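Local structure of Exo beta-1,2-glucooligosaccharide sophorohydrolase (non-reducing end) (Parabacteroides distasonis ATCC 8503, 5Z06) at residues 150-155 and 177-182; 540-545 and 668-673; 562-567 and 621-626. The protein hydrolyses linear beta-1,2-glucan and beta-1,2-glucooligosaccharides of four or more units, releasing sophorose from the non-reducing end as an exo-type enzyme. All coordinates share one frame; numbering follows the deposited sequence.

Contact 1: 150-155 and 177-182; sequences TNIKKL and IELLPA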
loop_
_atom_site.group_PDB
_atom_site.type_symbol
_atom_site.label_atom_id
_atom_site.label_comp_id
_atom_site.label_asym_id
_atom_site.label_seq_id
_atom_site.Cartn_x
_atom_site.Cartn_y
_atom_site.Cartn_z
ATOM N N THR A 150 16.497 -12.807 11.368
ATOM C CA THR A 150 15.978 -14.172 11.404
ATOM C C THR A 150 15.024 -14.432 12.572
ATOM O O THR A 150 14.245 -15.364 12.510
ATOM C CB THR A 150 17.117 -15.213 11.516
ATOM O OG1 THR A 150 17.709 -15.145 12.823
ATOM C CG2 THR A 150 18.197 -15.004 10.430
ATOM N N ASN A 151 15.104 -13.646 13.646
ATOM C CA ASN A 151 14.256 -13.885 14.837
ATOM C C ASN A 151 13.489 -12.676 15.405
ATOM O O ASN A 151 12.667 -12.860 16.300
ATOM C CB ASN A 151 15.087 -14.552 15.958
ATOM C CG ASN A 151 16.241 -13.692 16.429
ATOM O OD1 ASN A 151 16.205 -12.469 16.328
ATOM N ND2 ASN A 151 17.277 -14.332 16.949
ATOM N N ILE A 152 13.759 -11.468 14.904
ATOM C CA ILE A 152 13.186 -10.238 15.471
ATOM C C ILE A 152 11.650 -10.218 15.430
ATOM O O ILE A 152 11.002 -9.738 16.361
ATOM C CB ILE A 152 13.781 -8.976 14.793
ATOM C CG1 ILE A 152 13.453 -7.725 15.601
ATOM C CG2 ILE A 152 13.328 -8.863 13.334
ATOM C CD1 ILE A 152 14.254 -6.512 15.174
ATOM N N LYS A 153 11.078 -10.794 14.384
ATOM C CA LYS A 153 9.635 -10.878 14.237
ATOM C C LYS A 153 8.946 -11.784 15.230
ATOM O O LYS A 153 7.717 -11.749 15.328
ATOM C CB LYS A 153 9.269 -11.316 12.822
ATOM C CG LYS A 153 9.632 -10.239 11.838
ATOM C CD LYS A 153 9.041 -10.496 10.480
ATOM C CE LYS A 153 9.505 -9.393 9.558
ATOM N NZ LYS A 153 8.992 -9.692 8.216
ATOM N N LYS A 154 9.715 -12.591 15.959
ATOM C CA LYS A 154 9.167 -13.300 17.121
ATOM C C LYS A 154 8.913 -12.382 18.335
ATOM O O LYS A 154 8.271 -12.800 19.301
ATOM C CB LYS A 154 10.054 -14.497 17.469
ATOM C CG LYS A 154 9.883 -15.613 16.444
ATOM C CD LYS A 154 10.919 -16.708 16.566
ATOM C CE LYS A 154 10.464 -17.924 15.760
ATOM N NZ LYS A 154 11.588 -18.850 15.471
ATOM N N LEU A 155 9.430 -11.159 18.292
ATOM C CA LEU A 155 9.159 -10.170 19.325
ATOM C C LEU A 155 7.869 -9.471 18.910
ATOM O O LEU A 155 7.883 -8.413 18.259
ATOM C CB LEU A 155 10.340 -9.199 19.459
ATOM C CG LEU A 155 11.730 -9.859 19.677
ATOM C CD1 LEU A 155 12.782 -8.785 19.902
ATOM C CD2 LEU A 155 11.746 -10.864 20.832
ATOM N N ILE A 177 7.913 3.443 21.095
ATOM C CA ILE A 177 8.234 2.133 21.602
ATOM C C ILE A 177 8.859 1.412 20.433
ATOM O O ILE A 177 8.212 1.165 19.403
ATOM C CB ILE A 177 7.000 1.377 22.068
ATOM C CG1 ILE A 177 6.180 2.246 23.029
ATOM C CG2 ILE A 177 7.422 0.079 22.727
ATOM C CD1 ILE A 177 4.851 1.678 23.407
ATOM N N GLU A 178 10.135 1.103 20.584
ATOM C CA GLU A 178 10.916 0.570 19.491
ATOM C C GLU A 178 12.168 -0.135 19.984
ATOM O O GLU A 178 12.678 0.147 21.091
ATOM C CB GLU A 178 11.316 1.699 18.533
ATOM C CG GLU A 178 12.137 2.801 19.170
ATOM C CD GLU A 178 12.354 3.983 18.251
ATOM O OE1 GLU A 178 12.114 3.882 17.023
ATOM O OE2 GLU A 178 12.782 5.026 18.767
ATOM N N LEU A 179 12.652 -1.039 19.140
ATOM C CA LEU A 179 13.932 -1.666 19.337
ATOM C C LEU A 179 14.970 -0.829 18.619
ATOM O O LEU A 179 14.755 -0.429 17.473
ATOM C CB LEU A 179 13.918 -3.088 18.811
ATOM C CG LEU A 179 12.872 -4.020 19.397
ATOM C CD1 LEU A 179 13.110 -5.428 18.906
ATOM C CD2 LEU A 179 12.871 -3.972 20.911
ATOM N N LEU A 180 16.075 -0.548 19.307
ATOM C CA LEU A 180 17.176 0.253 18.778
ATOM C C LEU A 180 18.480 -0.493 18.993
ATOM O O LEU A 180 18.561 -1.342 19.880
ATOM C CB LEU A 180 17.272 1.592 19.490
ATOM C CG LEU A 180 16.160 2.602 19.235
ATOM C CD1 LEU A 180 16.311 3.816 20.142
ATOM C CD2 LEU A 180 16.160 3.058 17.784
ATOM N N PRO A 181 19.504 -0.178 18.183
ATOM C CA PRO A 181 20.776 -0.847 18.381
ATOM C C PRO A 181 21.503 -0.255 19.588
ATOM O O PRO A 181 21.198 0.859 19.997
ATOM C CB PRO A 181 21.521 -0.582 17.070
ATOM C CG PRO A 181 20.931 0.669 16.551
ATOM C CD PRO A 181 19.518 0.716 17.013
ATOM N N ALA A 182 22.433 -1.018 20.162
ATOM C CA ALA A 182 23.246 -0.545 21.289
ATOM C C ALA A 182 23.998 0.717 20.902
ATOM O O ALA A 182 23.977 1.712 21.615
ATOM C CB ALA A 182 24.224 -1.622 21.711
#
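No ring or amide plane takes part where I152 and L155 meet L179, so there are no faces or edges to match; the contact is made by aliphatic branches. A single methyl of L179, CD1, does all the touching on its side. It lies 3.5 Å from CD1 of L155. From I152 it is reached by CG1 at 4.0 Å and by CD1 at 4.1 Å. I152 keeps its CG1 branch stretched away from the backbone nitrogen (chi1 -166°), which carries both carbons out toward the leucine. The side chains of I152 and L179 run past one another head to tail. I152 and L155 share one side of a tight turn, held by backbone bonds from K154 N to N151 O (3.0 Å) and from L155 N to I152 O (2.9 Å). Both CB atoms point toward L179.

L155 opens strand 155-161 of the five-stranded antiparallel sheet. L179 belongs to strand 169-180 of the seven-stranded one. The contact thus joins two sheets packed as in a beta-sandwich, and all three touching residues are buried. L155 also rests on I107 and Y109 of its own sheet, while L179 rests on F10 and L87 of the other. The residues flanking L179 point to the opposite face of its strand, where E178 forms a salt bridge with K218. On the turn, K153 pairs with D79.

Contact 2: 540-545 and 668-673; sequences SYLGLD and QAPVTV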
loop_
_atom_site.group_PDB
_atom_site.type_symbol
_atom_site.label_atom_id
_atom_site.label_comp_id
_atom_site.label_asym_id
_atom_site.label_seq_id
_atom_site.Cartn_x
_atom_site.Cartn_y
_atom_site.Cartn_z
ATOM N N SER A 540 -6.431 -5.422 -15.954
ATOM C CA SER A 540 -6.445 -5.800 -17.373
ATOM C C SER A 540 -7.082 -4.753 -18.275
ATOM O O SER A 540 -7.170 -4.967 -19.495
ATOM C CB SER A 540 -7.160 -7.152 -17.593
ATOM O OG SER A 540 -6.318 -8.218 -17.240
ATOM N N TYR A 541 -7.553 -3.658 -17.685
ATOM C CA TYR A 541 -8.337 -2.657 -18.376
ATOM C C TYR A 541 -7.765 -1.262 -18.210
ATOM O O TYR A 541 -8.471 -0.257 -18.395
ATOM C CB TYR A 541 -9.808 -2.748 -17.925
ATOM C CG TYR A 541 -10.246 -4.180 -18.035
ATOM C CD1 TYR A 541 -10.492 -4.760 -19.289
ATOM C CD2 TYR A 541 -10.311 -4.995 -16.917
ATOM C CE1 TYR A 541 -10.815 -6.089 -19.408
ATOM C CE2 TYR A 541 -10.644 -6.329 -17.037
ATOM C CZ TYR A 541 -10.891 -6.864 -18.289
ATOM O OH TYR A 541 -11.207 -8.192 -18.383
ATOM N N LEU A 542 -6.483 -1.196 -17.883
ATOM C CA LEU A 542 -5.783 0.082 -17.842
ATOM C C LEU A 542 -5.474 0.534 -19.243
ATOM O O LEU A 542 -5.547 1.725 -19.549
ATOM C CB LEU A 542 -4.489 -0.034 -17.045
ATOM C CG LEU A 542 -4.733 -0.455 -15.604
ATOM C CD1 LEU A 542 -3.422 -0.510 -14.867
ATOM C CD2 LEU A 542 -5.680 0.479 -14.875
ATOM N N GLY A 543 -5.096 -0.444 -20.065
ATOM C CA GLY A 543 -4.663 -0.226 -21.451
ATOM C C GLY A 543 -5.692 -0.809 -22.385
ATOM O O GLY A 543 -6.228 -0.117 -23.218
ATOM N N LEU A 544 -5.992 -2.086 -22.215
ATOM C CA LEU A 544 -7.089 -2.684 -22.903
ATOM C C LEU A 544 -8.357 -1.922 -22.574
ATOM O O LEU A 544 -8.786 -1.859 -21.422
ATOM C CB LEU A 544 -7.264 -4.152 -22.521
ATOM C CG LEU A 544 -8.421 -4.853 -23.238
ATOM C CD1 LEU A 544 -8.299 -4.805 -24.763
ATOM C CD2 LEU A 544 -8.515 -6.288 -22.746
ATOM N N ASP A 545 -8.943 -1.346 -23.608
ATOM C CA ASP A 545 -10.139 -0.550 -23.468
ATOM C C ASP A 545 -11.307 -1.511 -23.470
ATOM O O ASP A 545 -11.594 -2.094 -24.507
ATOM C CB ASP A 545 -10.246 0.440 -24.627
ATOM C CG ASP A 545 -11.417 1.388 -24.485
ATOM O OD1 ASP A 545 -12.322 1.086 -23.705
ATOM O OD2 ASP A 545 -11.431 2.440 -25.154
ATOM N N GLN A 668 -2.071 2.251 -6.352
ATOM C CA GLN A 668 -2.096 3.713 -6.543
ATOM C C GLN A 668 -2.209 4.039 -8.011
ATOM O O GLN A 668 -2.982 4.907 -8.388
ATOM C CB GLN A 668 -0.870 4.396 -5.926
ATOM C CG GLN A 668 -0.659 4.244 -4.425
ATOM C CD GLN A 668 -1.892 4.532 -3.601
ATOM O OE1 GLN A 668 -2.746 3.667 -3.473
ATOM N NE2 GLN A 668 -2.011 5.764 -3.067
ATOM N N ALA A 669 -1.434 3.365 -8.848
ATOM C CA ALA A 669 -1.394 3.728 -10.273
ATOM C C ALA A 669 -2.749 3.537 -10.957
ATOM O O ALA A 669 -3.158 4.387 -11.775
ATOM C CB ALA A 669 -0.318 2.957 -11.015
ATOM N N PRO A 670 -3.471 2.438 -10.627
ATOM C CA PRO A 670 -4.769 2.304 -11.269
ATOM C C PRO A 670 -5.655 3.495 -11.065
ATOM O O PRO A 670 -6.466 3.801 -11.933
ATOM C CB PRO A 670 -5.358 1.067 -10.601
ATOM C CG PRO A 670 -4.153 0.204 -10.495
ATOM C CD PRO A 670 -3.083 1.167 -10.002
ATOM N N VAL A 671 -5.484 4.182 -9.948
ATOM C CA VAL A 671 -6.313 5.343 -9.675
ATOM C C VAL A 671 -5.967 6.450 -10.681
ATOM O O VAL A 671 -6.846 6.982 -11.369
ATOM C CB VAL A 671 -6.135 5.824 -8.233
ATOM C CG1 VAL A 671 -6.946 7.109 -7.990
ATOM C CG2 VAL A 671 -6.537 4.702 -7.272
ATOM N N THR A 672 -4.687 6.757 -10.791
ATOM C CA THR A 672 -4.248 7.766 -11.764
ATOM C C THR A 672 -4.709 7.384 -13.161
ATOM O O THR A 672 -5.281 8.188 -13.873
ATOM C CB THR A 672 -2.733 7.900 -11.746
ATOM O OG1 THR A 672 -2.318 8.253 -10.421
ATOM C CG2 THR A 672 -2.232 8.981 -12.753
ATOM N N VAL A 673 -4.486 6.127 -13.518
ATOM C CA VAL A 673 -4.650 5.678 -14.879
ATOM C C VAL A 673 -6.108 5.640 -15.260
ATOM O O VAL A 673 -6.477 6.118 -16.324
ATOM C CB VAL A 673 -4.042 4.283 -15.069
ATOM C CG1 VAL A 673 -4.471 3.686 -16.411
ATOM C CG2 VAL A 673 -2.533 4.370 -14.990
#
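L542 and V673 bring their backbones close, with 6.4 Å from L542 CA to V673 CA. Segment 540-545 is an irregular loop. Segment 668-673 is part of helix 665-680 and is kinked, because the nitrogens of P670 and V671 make no bond to the turn before. P670 has no N-H to give. V671 N turns instead to Q668 O, in a weak bond. Regular helical bonding is clear again at V673 N, which is 2.8 Å from A669 O.

P670 and V673 stand three residues apart and present neighbouring parts of the helix surface to the loop. L542 leans onto both. Its CD2 methyl lies 3.8 Å from V673 CG1, and its CB is equally close to that methyl. The same CD2 also reaches P670, 4.1 Å from CA and 4.3 Å from CB, so it rests against the CA-CB side of the proline ring. The L542 side chain lies roughly perpendicular to that of V673. V673 has CG1 opposite its own backbone nitrogen (chi1 168°), and this is the branch that meets L542. The contact is purely apolar and buried.

The family falls in the six-hairpin glycosidase clan, and this packing is consistent with the helical (alpha/alpha)6 barrel of such enzymes. The loop also makes polar bonds to the rest of the chain: L542 O accepts from N677 ND2, farther along helix 665-680, Y541 O accepts from W684 NE1, and L544 N donates to Q400 OE1 of helix 392-408. Helix 323-338 adds F328 and M331 against L542, with M331 also on V673, and helix 682-688 sets L683 against V673.

Contact 3: 562-567 and 621-626; sequences KMAKIN and PYTPDA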
loop_
_atom_site.group_PDB
_atom_site.type_symbol
_atom_site.label_atom_id
_atom_site.label_comp_id
_atom_site.label_asym_id
_atom_site.label_seq_id
_atom_site.Cartn_x
_atom_site.Cartn_y
_atom_site.Cartn_z
ATOM N N LYS A 562 -20.967 -3.335 -14.607
ATOM C CA LYS A 562 -21.883 -4.041 -13.743
ATOM C C LYS A 562 -21.230 -4.499 -12.463
ATOM O O LYS A 562 -21.840 -4.382 -11.397
ATOM C CB LYS A 562 -22.485 -5.247 -14.449
ATOM C CG LYS A 562 -23.619 -4.856 -15.355
ATOM C CD LYS A 562 -24.052 -6.044 -16.164
ATOM C CE LYS A 562 -25.101 -5.664 -17.175
ATOM N NZ LYS A 562 -25.390 -6.882 -17.964
ATOM N N MET A 563 -20.013 -5.031 -12.566
ATOM C CA MET A 563 -19.277 -5.407 -11.372
ATOM C C MET A 563 -19.063 -4.216 -10.421
ATOM O O MET A 563 -19.267 -4.335 -9.219
ATOM C CB MET A 563 -17.972 -6.081 -11.731
ATOM C CG MET A 563 -18.206 -7.420 -12.412
ATOM S SD MET A 563 -16.657 -8.186 -12.904
ATOM C CE MET A 563 -17.256 -9.742 -13.542
ATOM N N ALA A 564 -18.679 -3.070 -10.961
ATOM C CA ALA A 564 -18.504 -1.889 -10.146
ATOM C C ALA A 564 -19.804 -1.518 -9.456
ATOM O O ALA A 564 -19.826 -1.297 -8.248
ATOM C CB ALA A 564 -17.986 -0.731 -10.973
ATOM N N LYS A 565 -20.891 -1.465 -10.216
ATOM C CA LYS A 565 -22.183 -1.115 -9.639
ATOM C C LYS A 565 -22.652 -2.098 -8.588
ATOM O O LYS A 565 -23.263 -1.698 -7.617
ATOM C CB LYS A 565 -23.231 -1.028 -10.730
ATOM C CG LYS A 565 -23.117 0.238 -11.558
ATOM C CD LYS A 565 -23.927 0.106 -12.832
ATOM C CE LYS A 565 -25.134 1.013 -12.874
ATOM N NZ LYS A 565 -26.039 0.557 -13.963
ATOM N N ILE A 566 -22.404 -3.383 -8.833
ATOM C CA ILE A 566 -22.757 -4.451 -7.922
ATOM C C ILE A 566 -22.017 -4.243 -6.626
ATOM O O ILE A 566 -22.574 -4.364 -5.548
ATOM C CB ILE A 566 -22.383 -5.833 -8.517
ATOM C CG1 ILE A 566 -23.447 -6.304 -9.531
ATOM C CG2 ILE A 566 -22.232 -6.896 -7.444
ATOM C CD1 ILE A 566 -22.981 -7.381 -10.487
ATOM N N ASN A 567 -20.726 -3.971 -6.759
ATOM C CA ASN A 567 -19.883 -3.727 -5.625
ATOM C C ASN A 567 -20.410 -2.511 -4.833
ATOM O O ASN A 567 -20.630 -2.608 -3.612
ATOM C CB ASN A 567 -18.413 -3.579 -6.097
ATOM C CG ASN A 567 -17.428 -3.632 -4.958
ATOM O OD1 ASN A 567 -17.573 -2.878 -3.991
ATOM N ND2 ASN A 567 -16.402 -4.480 -5.078
ATOM N N PRO A 621 -13.860 5.091 -14.780
ATOM C CA PRO A 621 -14.444 5.061 -16.142
ATOM C C PRO A 621 -15.758 4.331 -16.223
ATOM O O PRO A 621 -16.526 4.589 -17.118
ATOM C CB PRO A 621 -13.407 4.320 -16.973
ATOM C CG PRO A 621 -12.205 4.218 -16.138
ATOM C CD PRO A 621 -12.590 4.371 -14.708
ATOM N N TYR A 622 -15.973 3.402 -15.293
ATOM C CA TYR A 622 -17.181 2.641 -15.215
ATOM C C TYR A 622 -18.301 3.354 -14.487
ATOM O O TYR A 622 -19.432 3.346 -14.932
ATOM C CB TYR A 622 -16.912 1.358 -14.479
ATOM C CG TYR A 622 -15.814 0.540 -15.066
ATOM C CD1 TYR A 622 -15.975 -0.091 -16.300
ATOM C CD2 TYR A 622 -14.617 0.360 -14.389
ATOM C CE1 TYR A 622 -14.965 -0.855 -16.838
ATOM C CE2 TYR A 622 -13.623 -0.431 -14.909
ATOM C CZ TYR A 622 -13.798 -1.039 -16.138
ATOM O OH TYR A 622 -12.812 -1.858 -16.671
ATOM N N THR A 623 -17.988 3.949 -13.341
ATOM C CA THR A 623 -19.011 4.484 -12.450
ATOM C C THR A 623 -18.523 5.848 -11.983
ATOM O O THR A 623 -18.181 6.024 -10.817
ATOM C CB THR A 623 -19.216 3.534 -11.260
ATOM O OG1 THR A 623 -17.952 3.296 -10.611
ATOM C CG2 THR A 623 -19.788 2.216 -11.728
ATOM N N PRO A 624 -18.466 6.814 -12.912
ATOM C CA PRO A 624 -17.799 8.071 -12.567
ATOM C C PRO A 624 -18.404 8.804 -11.388
ATOM O O PRO A 624 -17.676 9.322 -10.546
ATOM C CB PRO A 624 -17.909 8.925 -13.842
ATOM C CG PRO A 624 -18.588 8.102 -14.871
ATOM C CD PRO A 624 -18.835 6.725 -14.338
ATOM N N ASP A 625 -19.726 8.846 -11.334
ATOM C CA ASP A 625 -20.394 9.567 -10.286
ATOM C C ASP A 625 -20.139 8.856 -8.953
ATOM O O ASP A 625 -19.762 9.490 -7.991
ATOM C CB ASP A 625 -21.883 9.692 -10.598
ATOM C CG ASP A 625 -22.636 10.471 -9.540
ATOM O OD1 ASP A 625 -22.219 11.603 -9.187
ATOM O OD2 ASP A 625 -23.656 9.933 -9.071
ATOM N N ALA A 626 -20.293 7.535 -8.931
ATOM C CA ALA A 626 -20.061 6.749 -7.730
ATOM C C ALA A 626 -18.591 6.876 -7.277
ATOM O O ALA A 626 -18.290 7.015 -6.070
ATOM C CB ALA A 626 -20.441 5.278 -7.968
#
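T623 and A564 carry most of this contact, with K565 adding a smaller part. The CG2 methyl of T623 lies 3.5 Å from A564 CB. The T623 hydroxyl OG1 stands at 4.0 Å from the same carbon, so the small alanine faces the forked end of the threonine. With chi1 at 55°, CG2 lies opposite the threonine's own carbonyl carbon and OG1 sits between the two backbone arms. CG2 also meets the K565 chain, 3.9 Å from its CG. The two side chains pass at a slant. A564 CB further approaches Y622 CB, at 4.2 Å.

With only a methyl on A564, the backbones lie close, A564 CA and T623 CA 6.8 Å apart. The contact joins the middle of helix 556-573 to the residues leading into helix 624-636, within the glycoamylase-like region. T623 occupies the N-cap position of the second helix, although its side chain makes no capping bond.

K565 bends at chi3 (112°), and its NZ forms a salt bridge with E522 at strand 522-523. Y622 O accepts a bond from Q561 NE2, and Y622 OH bonds to N560 ND2, both partners on helix 556-573, and also to I537 O. The Y622 ring meets that of F557 on the same helix, with the planes about 25° apart, while W586 packs on T623.

How the contacts relate
Contacts 2 and 3 form one neighbourhood, with centres 15 Å apart and all four segments in the glycoamylase-like region. They touch through two tyrosines, Y541 CB lying 3.4 Å from Y622 OH. In the chain, contact 3 is nested within the loop that contact 2 closes. Helix 665-680 bridges both, since it carries P670 and V673 in contact 2 and sets M674 against Y622. Contact 1 belongs to the N-terminal beta part, on the opposite side of the chain's centre. Its centre is 39 Å from that of contact 2 and 45 Å from that of contact 3. Strand 169-180, which supplies L179, also supplies the calcium ligand D175.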